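Local structure of KLLA0E02245p (Kluyveromyces lactis, 4GPS) at residues A[88-93]-A[102-107]; A[108-113]-A[282-287]; A[258-263]-A[278-283]; A[289-294]-A[321-326]. The protein removes NAD caps and other 5'-end caps from RNA and degrades the decapped RNA from its 5' end as a metal-dependent exoribonuclease. All blocks are in the same frame, centred on the assembly; numbering follows the deposited sequence.

Contact 1: A[88-93]-A[102-107]; sequences EVHNCS and LWNEAS
At the open end of the beta hairpin formed by strands 86-95 and 100-103, Ser93 and Leu102 make the hydrogen-bonded antiparallel pair, and Cys92 faces Trp103 in the non-hydrogen-bonded one. Beyond Trp103 the chain leaves the ladder, and Asn104 takes over the pairing with both backbone and side chain. Its N gives a nearly straight bond to Asn91 O (2.8 Å, 169°), while its OD1 receives Asn91 N at 2.9 Å. The other arm of the same amide, ND2, meets His90 ND1 in the imidazole plane at 3.1 Å, so one side chain serves two consecutive residues. Asn91 turns back with CG between its backbone N and carbonyl carbon (chi1 59°); its OD1 lies 2.7 Å from Ser107 OG, and its ND2 reaches Glu88 OE1 at 2.9 Å. On the Trp103 side, Cys92 SG stands over the six-membered ring, 4.2 Å from its centroid, with Cys92 CB over the same face. The edge of the indole is directed at the His90 imidazole in an offset T-shaped pair, planes 84° apart. With Asn104 ND2 as donor, ND1 would act as acceptor, consistent with a neutral His90 carrying its proton on NE2.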
loop_
_atom_site.group_PDB
_atom_site.type_symbol
_atom_site.label_atom_id
_atom_site.label_comp_id
_atom_site.label_asym_id
_atom_site.label_seq_id
_atom_site.Cartn_x
_atom_site.Cartn_y
_atom_site.Cartn_z
ATOM N N GLU A 88 13.967 -1.535 -4.822
ATOM C CA GLU A 88 13.496 -2.903 -4.917
ATOM C C GLU A 88 14.733 -3.766 -4.679
ATOM O O GLU A 88 15.722 -3.608 -5.366
ATOM C CB GLU A 88 12.953 -3.218 -6.297
ATOM C CG GLU A 88 12.549 -4.696 -6.364
ATOM C CD GLU A 88 11.872 -5.091 -7.646
ATOM O OE1 GLU A 88 12.541 -5.586 -8.566
ATOM O OE2 GLU A 88 10.660 -4.900 -7.740
ATOM N N VAL A 89 14.686 -4.671 -3.709
ATOM C CA VAL A 89 15.839 -5.521 -3.432
ATOM C C VAL A 89 15.646 -6.956 -3.962
ATOM O O VAL A 89 16.610 -7.660 -4.174
ATOM C CB VAL A 89 16.168 -5.540 -1.904
ATOM C CG1 VAL A 89 16.516 -4.115 -1.418
ATOM C CG2 VAL A 89 14.981 -6.085 -1.121
ATOM N N HIS A 90 14.405 -7.388 -4.162
ATOM C CA HIS A 90 14.119 -8.725 -4.714
ATOM C C HIS A 90 12.714 -8.645 -5.301
ATOM O O HIS A 90 11.973 -7.707 -5.010
ATOM C CB HIS A 90 14.084 -9.798 -3.621
ATOM C CG HIS A 90 15.422 -10.147 -3.058
ATOM N ND1 HIS A 90 16.331 -10.932 -3.735
ATOM C CD2 HIS A 90 16.010 -9.814 -1.883
ATOM C CE1 HIS A 90 17.419 -11.070 -2.999
ATOM N NE2 HIS A 90 17.250 -10.403 -1.871
ATOM N N ASN A 91 12.371 -9.611 -6.145
ATOM C CA ASN A 91 11.036 -9.712 -6.661
ATOM C C ASN A 91 10.822 -11.191 -6.897
ATOM O O ASN A 91 11.783 -11.947 -6.919
ATOM C CB ASN A 91 10.836 -8.895 -7.935
ATOM C CG ASN A 91 11.748 -9.305 -9.031
ATOM O OD1 ASN A 91 11.667 -10.422 -9.541
ATOM N ND2 ASN A 91 12.627 -8.397 -9.424
ATOM N N CYS A 92 9.569 -11.624 -6.997
ATOM C CA CYS A 92 9.315 -13.028 -7.239
ATOM C C CYS A 92 7.902 -13.279 -7.682
ATOM O O CYS A 92 6.987 -12.544 -7.322
ATOM C CB CYS A 92 9.594 -13.866 -5.999
ATOM S SG CYS A 92 8.510 -13.513 -4.630
ATOM N N SER A 93 7.739 -14.304 -8.506
ATOM C CA SER A 93 6.422 -14.678 -8.958
ATOM C C SER A 93 6.102 -15.987 -8.241
ATOM O O SER A 93 6.954 -16.867 -8.062
ATOM C CB SER A 93 6.369 -14.820 -10.483
ATOM O OG SER A 93 7.503 -15.478 -10.976
ATOM N N LEU A 102 9.489 -18.120 -7.934
ATOM C CA LEU A 102 10.608 -17.938 -8.845
ATOM C C LEU A 102 11.160 -16.562 -8.500
ATOM O O LEU A 102 10.460 -15.554 -8.625
ATOM C CB LEU A 102 10.138 -17.982 -10.300
ATOM C CG LEU A 102 9.417 -19.279 -10.649
ATOM C CD1 LEU A 102 8.980 -19.245 -12.099
ATOM C CD2 LEU A 102 10.342 -20.451 -10.403
ATOM N N TRP A 103 12.411 -16.511 -8.073
ATOM C CA TRP A 103 13.003 -15.245 -7.693
ATOM C C TRP A 103 13.733 -14.475 -8.774
ATOM O O TRP A 103 14.360 -15.058 -9.663
ATOM C CB TRP A 103 13.993 -15.427 -6.533
ATOM C CG TRP A 103 13.360 -15.892 -5.263
ATOM C CD1 TRP A 103 13.103 -17.176 -4.906
ATOM C CD2 TRP A 103 12.848 -15.065 -4.209
ATOM N NE1 TRP A 103 12.466 -17.205 -3.691
ATOM C CE2 TRP A 103 12.297 -15.922 -3.242
ATOM C CE3 TRP A 103 12.803 -13.680 -3.995
ATOM C CZ2 TRP A 103 11.700 -15.442 -2.070
ATOM C CZ3 TRP A 103 12.215 -13.204 -2.849
ATOM C CH2 TRP A 103 11.672 -14.085 -1.891
ATOM N N ASN A 104 13.627 -13.151 -8.671
ATOM C CA ASN A 104 14.321 -12.218 -9.527
ATOM C C ASN A 104 14.410 -12.522 -11.024
ATOM O O ASN A 104 13.398 -12.490 -11.713
ATOM C CB ASN A 104 15.709 -11.984 -8.900
ATOM C CG ASN A 104 15.602 -11.486 -7.457
ATOM O OD1 ASN A 104 14.892 -10.507 -7.183
ATOM N ND2 ASN A 104 16.280 -12.152 -6.535
ATOM N N GLU A 105 15.611 -12.801 -11.529
ATOM C CA GLU A 105 15.792 -13.086 -12.965
ATOM C C GLU A 105 14.950 -14.281 -13.426
ATOM O O GLU A 105 14.746 -14.480 -14.618
ATOM C CB GLU A 105 17.279 -13.334 -13.295
ATOM C CG GLU A 105 17.940 -14.399 -12.416
ATOM C CD GLU A 105 19.370 -14.741 -12.850
ATOM O OE1 GLU A 105 19.572 -15.767 -13.547
ATOM O OE2 GLU A 105 20.300 -13.976 -12.496
ATOM N N ALA A 106 14.442 -15.055 -12.477
ATOM C CA ALA A 106 13.619 -16.204 -12.813
ATOM C C ALA A 106 12.129 -15.899 -12.773
ATOM O O ALA A 106 11.334 -16.697 -13.277
ATOM C CB ALA A 106 13.919 -17.375 -11.860
ATOM N N SER A 107 11.741 -14.765 -12.174
ATOM C CA SER A 107 10.317 -14.422 -12.080
ATOM C C SER A 107 9.717 -13.942 -13.409
ATOM O O SER A 107 10.425 -13.457 -14.316
ATOM C CB SER A 107 10.093 -13.350 -11.015
ATOM O OG SER A 107 10.615 -12.099 -11.443
#

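Contact 2: A[108-113]-A[282-287]; sequences RKPRLR and DSINTL
Pro110 and Leu112 take hold of the Ile284 backbone through two bonds: Ile284 N donates to Pro110 O, and Leu112 N donates to Ile284 O, both at 2.8 Å. They form a single bridge between the irregular chain 108-113 and strand 273-285, the two directions lying 81° apart, so the pairing goes no further. The close-packed part surrounds this bridge. Pro110 lays CB against Asp282 O (3.3 Å), and the Ile284 side chain, whose CD1 position is doubtful, packs near Pro110 CD. Leu112, with CG anti to the backbone N (chi1 -176°), sends CD1 toward Ser283 OG at 3.6 Å and CD2 to the flank of Asn285. The Ser283 hydroxyl is bonded to Thr292 O, and the Leu112 side chain also packs on Thr292 and Ile294 of the next strand. Replacing Ile284 with an alanine removes the branched side chain and would probably open a gap between Pro110 and Tyr291. The outer side is looser: Arg111 leans back over Thr286, whose CG2 lies over one guanidinium face, 3.4 Å from NH1 and nearer its rim than its middle. Arg111 NE has a long, weak ion pair with Glu248. Asp282, a ligand of the divalent metal, turns its carboxylate away from the loop, and its OD2 accepts from Ile294 N. The chemistry is thus divided: backbone bonds and apolar contacts fix the loop beside the metal-binding residue, while the exposed arginine at the outer side adds mainly a weak contact.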
loop_
_atom_site.group_PDB
_atom_site.type_symbol
_atom_site.label_atom_id
_atom_site.label_comp_id
_atom_site.label_asym_id
_atom_site.label_seq_id
_atom_site.Cartn_x
_atom_site.Cartn_y
_atom_site.Cartn_z
ATOM N N ARG A 108 8.405 -14.106 -13.517
ATOM C CA ARG A 108 7.675 -13.681 -14.712
ATOM C C ARG A 108 6.905 -12.430 -14.321
ATOM O O ARG A 108 6.051 -12.471 -13.438
ATOM C CB ARG A 108 6.690 -14.768 -15.176
ATOM C CG ARG A 108 7.368 -16.102 -15.457
ATOM C CD ARG A 108 6.377 -17.242 -15.348
ATOM N NE ARG A 108 7.047 -18.504 -15.053
ATOM C CZ ARG A 108 6.451 -19.531 -14.452
ATOM N NH1 ARG A 108 5.174 -19.431 -14.089
ATOM N NH2 ARG A 108 7.128 -20.652 -14.199
ATOM N N LYS A 109 7.220 -11.319 -14.972
ATOM C CA LYS A 109 6.568 -10.055 -14.665
ATOM C C LYS A 109 5.285 -9.915 -15.471
ATOM O O LYS A 109 5.300 -10.042 -16.680
ATOM C CB LYS A 109 7.514 -8.892 -14.985
ATOM C CG LYS A 109 9.013 -9.220 -14.908
ATOM C CD LYS A 109 9.522 -9.279 -13.487
ATOM C CE LYS A 109 11.052 -9.206 -13.437
ATOM N NZ LYS A 109 11.765 -10.468 -13.801
ATOM N N PRO A 110 4.154 -9.660 -14.806
ATOM C CA PRO A 110 2.892 -9.512 -15.551
ATOM C C PRO A 110 3.019 -8.278 -16.460
ATOM O O PRO A 110 3.357 -7.178 -16.001
ATOM C CB PRO A 110 1.830 -9.311 -14.450
ATOM C CG PRO A 110 2.471 -9.860 -13.228
ATOM C CD PRO A 110 3.943 -9.455 -13.367
ATOM N N ARG A 111 2.748 -8.458 -17.746
ATOM C CA ARG A 111 2.867 -7.359 -18.676
ATOM C C ARG A 111 1.557 -6.628 -18.883
ATOM O O ARG A 111 0.523 -7.230 -19.089
ATOM C CB ARG A 111 3.398 -7.873 -20.030
ATOM C CG ARG A 111 4.780 -8.532 -19.951
ATOM C CD ARG A 111 5.053 -9.497 -21.132
ATOM N NE ARG A 111 5.041 -8.809 -22.426
ATOM C CZ ARG A 111 6.057 -8.117 -22.944
ATOM N NH1 ARG A 111 7.216 -8.000 -22.301
ATOM N NH2 ARG A 111 5.900 -7.517 -24.117
ATOM N N LEU A 112 1.612 -5.313 -18.791
ATOM C CA LEU A 112 0.449 -4.487 -19.056
ATOM C C LEU A 112 0.334 -4.585 -20.584
ATOM O O LEU A 112 1.344 -4.448 -21.303
ATOM C CB LEU A 112 0.743 -3.041 -18.651
ATOM C CG LEU A 112 -0.402 -2.047 -18.781
ATOM C CD1 LEU A 112 -1.518 -2.387 -17.764
ATOM C CD2 LEU A 112 0.129 -0.638 -18.552
ATOM N N ARG A 113 -0.868 -4.830 -21.086
ATOM C CA ARG A 113 -1.069 -4.957 -22.531
ATOM C C ARG A 113 -0.430 -3.846 -23.345
ATOM O O ARG A 113 -0.483 -2.683 -22.964
ATOM C CB ARG A 113 -2.543 -5.022 -22.832
ATOM C CG ARG A 113 -3.109 -6.354 -22.477
ATOM C CD ARG A 113 -3.739 -6.939 -23.685
ATOM N NE ARG A 113 -5.156 -7.136 -23.457
ATOM C CZ ARG A 113 -6.061 -7.031 -24.414
ATOM N NH1 ARG A 113 -5.664 -6.731 -25.637
ATOM N NH2 ARG A 113 -7.350 -7.210 -24.141
ATOM N N ASP A 282 0.553 -5.437 -9.917
ATOM C CA ASP A 282 -0.356 -5.935 -10.928
ATOM C C ASP A 282 0.295 -6.100 -12.269
ATOM O O ASP A 282 -0.015 -7.037 -12.998
ATOM C CB ASP A 282 -1.534 -4.989 -11.132
ATOM C CG ASP A 282 -2.352 -4.791 -9.899
ATOM O OD1 ASP A 282 -2.482 -5.741 -9.094
ATOM O OD2 ASP A 282 -2.873 -3.666 -9.756
ATOM N N SER A 283 1.212 -5.202 -12.604
ATOM C CA SER A 283 1.823 -5.299 -13.914
ATOM C C SER A 283 2.947 -4.340 -14.111
ATOM O O SER A 283 3.199 -3.470 -13.270
ATOM C CB SER A 283 0.783 -4.961 -14.977
ATOM O OG SER A 283 0.471 -3.560 -14.945
ATOM N N ILE A 284 3.614 -4.499 -15.252
ATOM C CA ILE A 284 4.684 -3.590 -15.651
ATOM C C ILE A 284 4.283 -2.983 -16.980
ATOM O O ILE A 284 3.706 -3.665 -17.831
ATOM C CB ILE A 284 6.034 -4.259 -15.926
ATOM C CG1 ILE A 284 6.577 -4.923 -14.666
ATOM C CG2 ILE A 284 7.042 -3.187 -16.340
ATOM C CD1 ILE A 284 6.012 -6.300 -14.410
ATOM N N ASN A 285 4.551 -1.692 -17.130
ATOM C CA ASN A 285 4.310 -0.993 -18.381
ATOM C C ASN A 285 5.629 -1.261 -19.136
ATOM O O ASN A 285 6.686 -0.685 -18.799
ATOM C CB ASN A 285 4.145 0.507 -18.135
ATOM C CG ASN A 285 3.969 1.278 -19.417
ATOM O OD1 ASN A 285 4.651 1.019 -20.421
ATOM N ND2 ASN A 285 3.053 2.233 -19.401
ATOM N N THR A 286 5.586 -2.153 -20.123
ATOM C CA THR A 286 6.796 -2.508 -20.867
ATOM C C THR A 286 7.502 -1.360 -21.632
ATOM O O THR A 286 8.721 -1.397 -21.835
ATOM C CB THR A 286 6.483 -3.651 -21.806
ATOM O OG1 THR A 286 5.261 -3.358 -22.493
ATOM C CG2 THR A 286 6.329 -4.955 -21.021
ATOM N N LEU A 287 6.754 -0.339 -22.047
ATOM C CA LEU A 287 7.360 0.795 -22.734
ATOM C C LEU A 287 8.168 1.671 -21.765
ATOM O O LEU A 287 9.192 2.255 -22.133
ATOM C CB LEU A 287 6.295 1.693 -23.381
ATOM C CG LEU A 287 5.323 1.163 -24.433
ATOM C CD1 LEU A 287 4.527 2.352 -25.001
ATOM C CD2 LEU A 287 6.093 0.441 -25.536
#

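Contact 3: A[258-263]-A[278-283]; sequences HELYYS and QAEMDS
A water is gripped by three groups across the splayed end of this strand pair: it accepts from Tyr261 N, donates to Met281 O at 2.8 Å, and makes a weak bond to Glu280 OE1. It bridges the chains where the ladder opens out, just beyond the bond from Met281 N to Tyr261 O (3.0 Å). Further along, Ser263 and Ala279 form a hydrogen-bonded antiparallel pair, Ser263 N donating to Ala279 O at 2.8 Å and Ala279 N to Ser263 O. Between these lies the non-hydrogen-bonded pair Tyr262-Glu280. Gln278, with CG anti to the backbone N (chi1 -179°) and extended beyond it, carries OE1 over one face of the Tyr262 ring, 3.7 Å from CD1; this oxygen is buried with no polar partner in the model. Tyr262 CE1 touches Glu280 CB at 3.8 Å. An alanine at Tyr262 would probably bare the extended Gln278 chain and leave Glu280 CB without the ring beside it. Leu260 CD2 supports the far end of Glu280, 3.4 Å from OE1. On the other sheet face Tyr261 presents a ring edge, with Met281 CB near its plane, and Ser263 CB packs on Met281 CG. Glu280 probably binds substrate, as in relatives, and lies beside a bound citrate. Strand 86-95 flanks strand 259-268, helix 156-167 covers Tyr262 and Gln278, and strand 290-297 lies against Met281 and Ser263.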
loop_
_atom_site.group_PDB
_atom_site.type_symbol
_atom_site.label_atom_id
_atom_site.label_comp_id
_atom_site.label_asym_id
_atom_site.label_seq_id
_atom_site.Cartn_x
_atom_site.Cartn_y
_atom_site.Cartn_z
ATOM N N HIS A 258 -3.478 -19.946 -11.224
ATOM C CA HIS A 258 -3.018 -18.596 -11.522
ATOM C C HIS A 258 -1.587 -18.287 -11.054
ATOM O O HIS A 258 -0.774 -19.197 -10.834
ATOM C CB HIS A 258 -3.991 -17.567 -10.934
ATOM C CG HIS A 258 -5.204 -17.328 -11.783
ATOM N ND1 HIS A 258 -6.121 -16.333 -11.508
ATOM C CD2 HIS A 258 -5.642 -17.941 -12.911
ATOM C CE1 HIS A 258 -7.069 -16.344 -12.430
ATOM N NE2 HIS A 258 -6.803 -17.309 -13.293
ATOM N N GLU A 259 -1.291 -16.995 -10.889
ATOM C CA GLU A 259 0.049 -16.549 -10.497
ATOM C C GLU A 259 0.042 -15.117 -9.923
ATOM O O GLU A 259 -0.746 -14.269 -10.338
ATOM C CB GLU A 259 0.951 -16.627 -11.733
ATOM C CG GLU A 259 2.428 -16.425 -11.505
ATOM C CD GLU A 259 3.247 -16.708 -12.772
ATOM O OE1 GLU A 259 4.479 -16.481 -12.769
ATOM O OE2 GLU A 259 2.659 -17.166 -13.776
ATOM N N LEU A 260 0.927 -14.861 -8.966
ATOM C CA LEU A 260 1.040 -13.549 -8.334
ATOM C C LEU A 260 2.478 -13.026 -8.414
ATOM O O LEU A 260 3.440 -13.799 -8.454
ATOM C CB LEU A 260 0.590 -13.649 -6.879
ATOM C CG LEU A 260 -0.872 -14.090 -6.748
ATOM C CD1 LEU A 260 -1.136 -14.623 -5.364
ATOM C CD2 LEU A 260 -1.789 -12.917 -7.077
ATOM N N TYR A 261 2.628 -11.712 -8.443
ATOM C CA TYR A 261 3.955 -11.125 -8.532
ATOM C C TYR A 261 4.204 -10.127 -7.382
ATOM O O TYR A 261 3.357 -9.297 -7.057
ATOM C CB TYR A 261 4.123 -10.452 -9.889
ATOM C CG TYR A 261 5.504 -9.893 -10.113
ATOM C CD1 TYR A 261 6.553 -10.705 -10.560
ATOM C CD2 TYR A 261 5.773 -8.545 -9.856
ATOM C CE1 TYR A 261 7.826 -10.184 -10.743
ATOM C CE2 TYR A 261 7.040 -8.018 -10.037
ATOM C CZ TYR A 261 8.058 -8.832 -10.476
ATOM O OH TYR A 261 9.305 -8.284 -10.619
ATOM N N TYR A 262 5.377 -10.221 -6.766
ATOM C CA TYR A 262 5.712 -9.383 -5.630
ATOM C C TYR A 262 7.055 -8.669 -5.744
ATOM O O TYR A 262 8.068 -9.237 -6.197
ATOM C CB TYR A 262 5.760 -10.233 -4.373
ATOM C CG TYR A 262 4.495 -10.954 -4.031
ATOM C CD1 TYR A 262 3.422 -10.287 -3.420
ATOM C CD2 TYR A 262 4.381 -12.325 -4.259
ATOM C CE1 TYR A 262 2.267 -10.972 -3.031
ATOM C CE2 TYR A 262 3.234 -13.027 -3.876
ATOM C CZ TYR A 262 2.185 -12.343 -3.256
ATOM O OH TYR A 262 1.095 -13.047 -2.811
ATOM N N SER A 263 7.062 -7.421 -5.295
ATOM C CA SER A 263 8.270 -6.629 -5.291
ATOM C C SER A 263 8.600 -6.475 -3.819
ATOM O O SER A 263 7.731 -6.147 -3.026
ATOM C CB SER A 263 8.011 -5.263 -5.908
ATOM O OG SER A 263 9.127 -4.395 -5.771
ATOM N N GLN A 278 6.781 -5.997 1.415
ATOM C CA GLN A 278 6.378 -6.874 0.315
ATOM C C GLN A 278 5.106 -6.302 -0.353
ATOM O O GLN A 278 4.101 -6.064 0.318
ATOM C CB GLN A 278 6.102 -8.288 0.817
ATOM C CG GLN A 278 5.693 -9.241 -0.303
ATOM C CD GLN A 278 5.435 -10.671 0.200
ATOM O OE1 GLN A 278 4.346 -11.236 -0.005
ATOM N NE2 GLN A 278 6.438 -11.261 0.851
ATOM N N ALA A 279 5.151 -6.067 -1.665
ATOM C CA ALA A 279 3.984 -5.517 -2.359
ATOM C C ALA A 279 3.650 -6.321 -3.589
ATOM O O ALA A 279 4.531 -6.731 -4.336
ATOM C CB ALA A 279 4.246 -4.050 -2.768
ATOM N N GLU A 280 2.373 -6.560 -3.805
ATOM C CA GLU A 280 1.983 -7.281 -4.993
ATOM C C GLU A 280 1.828 -6.218 -6.077
ATOM O O GLU A 280 1.155 -5.195 -5.850
ATOM C CB GLU A 280 0.659 -8.018 -4.777
ATOM C CG GLU A 280 -0.036 -8.363 -6.101
ATOM C CD GLU A 280 -1.298 -9.199 -5.929
ATOM O OE1 GLU A 280 -1.907 -9.555 -6.971
ATOM O OE2 GLU A 280 -1.666 -9.498 -4.762
ATOM N N MET A 281 2.472 -6.445 -7.227
ATOM C CA MET A 281 2.411 -5.535 -8.370
ATOM C C MET A 281 1.535 -6.185 -9.421
ATOM O O MET A 281 1.746 -7.345 -9.776
ATOM C CB MET A 281 3.802 -5.310 -8.957
ATOM C CG MET A 281 4.833 -4.878 -7.917
ATOM S SD MET A 281 4.659 -3.125 -7.301
ATOM C CE MET A 281 3.561 -3.370 -5.955
ATOM N N ASP A 282 0.553 -5.437 -9.917
ATOM C CA ASP A 282 -0.356 -5.935 -10.928
ATOM C C ASP A 282 0.295 -6.100 -12.269
ATOM O O ASP A 282 -0.015 -7.037 -12.998
ATOM C CB ASP A 282 -1.534 -4.989 -11.132
ATOM C CG ASP A 282 -2.352 -4.791 -9.899
ATOM O OD1 ASP A 282 -2.482 -5.741 -9.094
ATOM O OD2 ASP A 282 -2.873 -3.666 -9.756
ATOM N N SER A 283 1.212 -5.202 -12.604
ATOM C CA SER A 283 1.823 -5.299 -13.914
ATOM C C SER A 283 2.947 -4.340 -14.111
ATOM O O SER A 283 3.199 -3.470 -13.270
ATOM C CB SER A 283 0.783 -4.961 -14.977
ATOM O OG SER A 283 0.471 -3.560 -14.945
HETATM O O HOH W 1 0.452 -9.819 -9.437
#

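Contact 4: A[289-294]-A[321-326]; sequences DTYTEI and LPKSDL
Backbone bonds join Tyr291 and Glu293 to Asp325 in parallel register: Asp325 N donates to Tyr291 O (2.8 Å, 173°), and Asp325 O receives Glu293 N at 2.9 Å. Charge gathers at the start of the strands. Lys323 leaves its backbone with CG between the N and the carbonyl carbon (chi1 74°) and then runs out fully extended, which carries NZ to Asp289 O at 3.1 Å, above that carbonyl plane. From there the ammonium makes a long salt bridge to Asp289 OD2 (3.8 Å) and a cation-pi contact over the Tyr291 face, 4.9 Å from the ring centroid. Glu293 OE2 takes a weak bond from Ser324 OG at 3.3 Å; its stronger partner is Arg182, in a salt bridge. Van der Waals contacts complete it: the Thr290 CG2 methyl lies against the Asp325 carboxylate, itself salt-bridged to Lys345, and Leu326 CD2 packs on Glu293 CB at 4.0 Å. Glu293 and Ile294 are both ligands of the divalent metal, so Ser324 and Arg182 flank a metal-binding carboxylate. The arrangement is the parallel pairing of a beta-alpha-beta unit, strand 290-297, helix 305-319 and strand 325-331, in the PD-(D/E)XK nuclease core, where Glu293, Ile294 and Lys295 form the (D/E)XK part of the motif.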
loop_
_atom_site.group_PDB
_atom_site.type_symbol
_atom_site.label_atom_id
_atom_site.label_comp_id
_atom_site.label_asym_id
_atom_site.label_seq_id
_atom_site.Cartn_x
_atom_site.Cartn_y
_atom_site.Cartn_z
ATOM N N ASP A 289 9.042 0.571 -18.490
ATOM C CA ASP A 289 9.674 -0.267 -17.466
ATOM C C ASP A 289 9.320 0.219 -16.054
ATOM O O ASP A 289 10.165 0.329 -15.161
ATOM C CB ASP A 289 11.193 -0.293 -17.630
ATOM C CG ASP A 289 11.825 -1.377 -16.788
ATOM O OD1 ASP A 289 11.238 -2.483 -16.737
ATOM O OD2 ASP A 289 12.889 -1.133 -16.184
ATOM N N THR A 290 8.039 0.484 -15.868
ATOM C CA THR A 290 7.533 1.018 -14.632
ATOM C C THR A 290 6.359 0.193 -14.121
ATOM O O THR A 290 5.398 -0.082 -14.849
ATOM C CB THR A 290 7.083 2.486 -14.885
ATOM O OG1 THR A 290 8.229 3.277 -15.252
ATOM C CG2 THR A 290 6.380 3.081 -13.662
ATOM N N TYR A 291 6.439 -0.229 -12.873
ATOM C CA TYR A 291 5.312 -0.956 -12.314
ATOM C C TYR A 291 4.078 -0.062 -12.457
ATOM O O TYR A 291 4.167 1.159 -12.313
ATOM C CB TYR A 291 5.562 -1.258 -10.841
ATOM C CG TYR A 291 6.577 -2.333 -10.626
ATOM C CD1 TYR A 291 6.469 -3.557 -11.301
ATOM C CD2 TYR A 291 7.614 -2.163 -9.702
ATOM C CE1 TYR A 291 7.367 -4.596 -11.060
ATOM C CE2 TYR A 291 8.516 -3.193 -9.446
ATOM C CZ TYR A 291 8.388 -4.406 -10.122
ATOM O OH TYR A 291 9.249 -5.422 -9.817
ATOM N N THR A 292 2.937 -0.681 -12.741
ATOM C CA THR A 292 1.670 0.025 -12.935
ATOM C C THR A 292 0.570 -0.693 -12.118
ATOM O O THR A 292 0.233 -1.853 -12.376
ATOM C CB THR A 292 1.327 0.040 -14.441
ATOM O OG1 THR A 292 2.381 0.727 -15.133
ATOM C CG2 THR A 292 -0.045 0.735 -14.709
ATOM N N GLU A 293 0.054 0.001 -11.105
ATOM C CA GLU A 293 -0.965 -0.530 -10.211
ATOM C C GLU A 293 -2.325 -0.074 -10.744
ATOM O O GLU A 293 -2.574 1.121 -10.954
ATOM C CB GLU A 293 -0.720 -0.027 -8.779
ATOM C CG GLU A 293 0.751 -0.141 -8.374
ATOM C CD GLU A 293 0.957 -0.424 -6.905
ATOM O OE1 GLU A 293 0.297 -1.344 -6.389
ATOM O OE2 GLU A 293 1.785 0.257 -6.267
ATOM N N ILE A 294 -3.174 -1.064 -10.981
ATOM C CA ILE A 294 -4.497 -0.903 -11.548
ATOM C C ILE A 294 -5.602 -0.758 -10.491
ATOM O O ILE A 294 -5.713 -1.565 -9.562
ATOM C CB ILE A 294 -4.767 -2.115 -12.463
ATOM C CG1 ILE A 294 -3.645 -2.165 -13.511
ATOM C CG2 ILE A 294 -6.184 -2.051 -13.082
ATOM C CD1 ILE A 294 -3.747 -3.309 -14.451
ATOM N N LEU A 321 6.639 2.880 -2.694
ATOM C CA LEU A 321 7.514 2.169 -3.628
ATOM C C LEU A 321 8.517 3.108 -4.279
ATOM O O LEU A 321 8.344 4.332 -4.294
ATOM C CB LEU A 321 6.699 1.514 -4.744
ATOM C CG LEU A 321 5.561 0.621 -4.266
ATOM C CD1 LEU A 321 4.738 0.186 -5.456
ATOM C CD2 LEU A 321 6.137 -0.573 -3.535
ATOM N N PRO A 322 9.595 2.541 -4.816
ATOM C CA PRO A 322 10.648 3.300 -5.497
ATOM C C PRO A 322 10.106 3.980 -6.782
ATOM O O PRO A 322 10.219 5.194 -6.950
ATOM C CB PRO A 322 11.671 2.230 -5.832
ATOM C CG PRO A 322 11.468 1.204 -4.774
ATOM C CD PRO A 322 10.009 1.151 -4.561
ATOM N N LYS A 323 9.514 3.191 -7.675
ATOM C CA LYS A 323 8.998 3.686 -8.966
ATOM C C LYS A 323 7.656 3.005 -9.160
ATOM O O LYS A 323 7.563 1.799 -9.001
ATOM C CB LYS A 323 9.912 3.241 -10.134
ATOM C CG LYS A 323 9.752 1.680 -10.469
ATOM C CD LYS A 323 10.723 1.046 -11.525
ATOM C CE LYS A 323 10.486 -0.496 -11.633
ATOM N NZ LYS A 323 11.274 -1.222 -12.708
ATOM N N SER A 324 6.619 3.734 -9.534
ATOM C CA SER A 324 5.330 3.072 -9.716
ATOM C C SER A 324 4.291 4.041 -10.194
ATOM O O SER A 324 4.170 5.134 -9.665
ATOM C CB SER A 324 4.870 2.458 -8.397
ATOM O OG SER A 324 3.558 1.982 -8.495
ATOM N N ASP A 325 3.545 3.664 -11.215
ATOM C CA ASP A 325 2.490 4.545 -11.699
ATOM C C ASP A 325 1.145 3.910 -11.426
ATOM O O ASP A 325 1.055 2.711 -11.118
ATOM C CB ASP A 325 2.639 4.826 -13.199
ATOM C CG ASP A 325 3.764 5.805 -13.496
ATOM O OD1 ASP A 325 4.161 6.565 -12.583
ATOM O OD2 ASP A 325 4.248 5.831 -14.643
ATOM N N LEU A 326 0.102 4.721 -11.513
ATOM C CA LEU A 326 -1.245 4.238 -11.314
ATOM C C LEU A 326 -1.966 4.327 -12.630
ATOM O O LEU A 326 -1.695 5.209 -13.437
ATOM C CB LEU A 326 -1.985 5.106 -10.308
ATOM C CG LEU A 326 -1.619 4.905 -8.848
ATOM C CD1 LEU A 326 -2.056 6.092 -8.009
ATOM C CD2 LEU A 326 -2.298 3.676 -8.365
#

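Four consecutive neighbours, strands 86-95 (contact 1), 259-268, 273-285 (contact 3) and 290-297 (contact 4), run through the set, with 100-103 and 325-331 as the outer partners of contacts 1 and 4 and the 108-113 loop of contact 2 beside them. Contacts 1 and 3, centres about 10 Å apart, are joined by Tyr262 N and Cys92 O at 2.9 Å. Glu88 of contact 1 ties contacts 3 and 4, its OE2 lying 2.5 Å from Ser263 OG and 2.6 Å from Tyr291 OH. Contacts 2 and 3 share Asp282 and Ser283; Asp282 OD2 meets Ile294 N of contact 4 at 2.9 Å. Asp282, Glu293 and Ile294 thereby join Glu243 at the divalent-metal site; contact 1 lies further out, the Cys92 side chain about 10 Å from that of Glu280, which probably binds substrate.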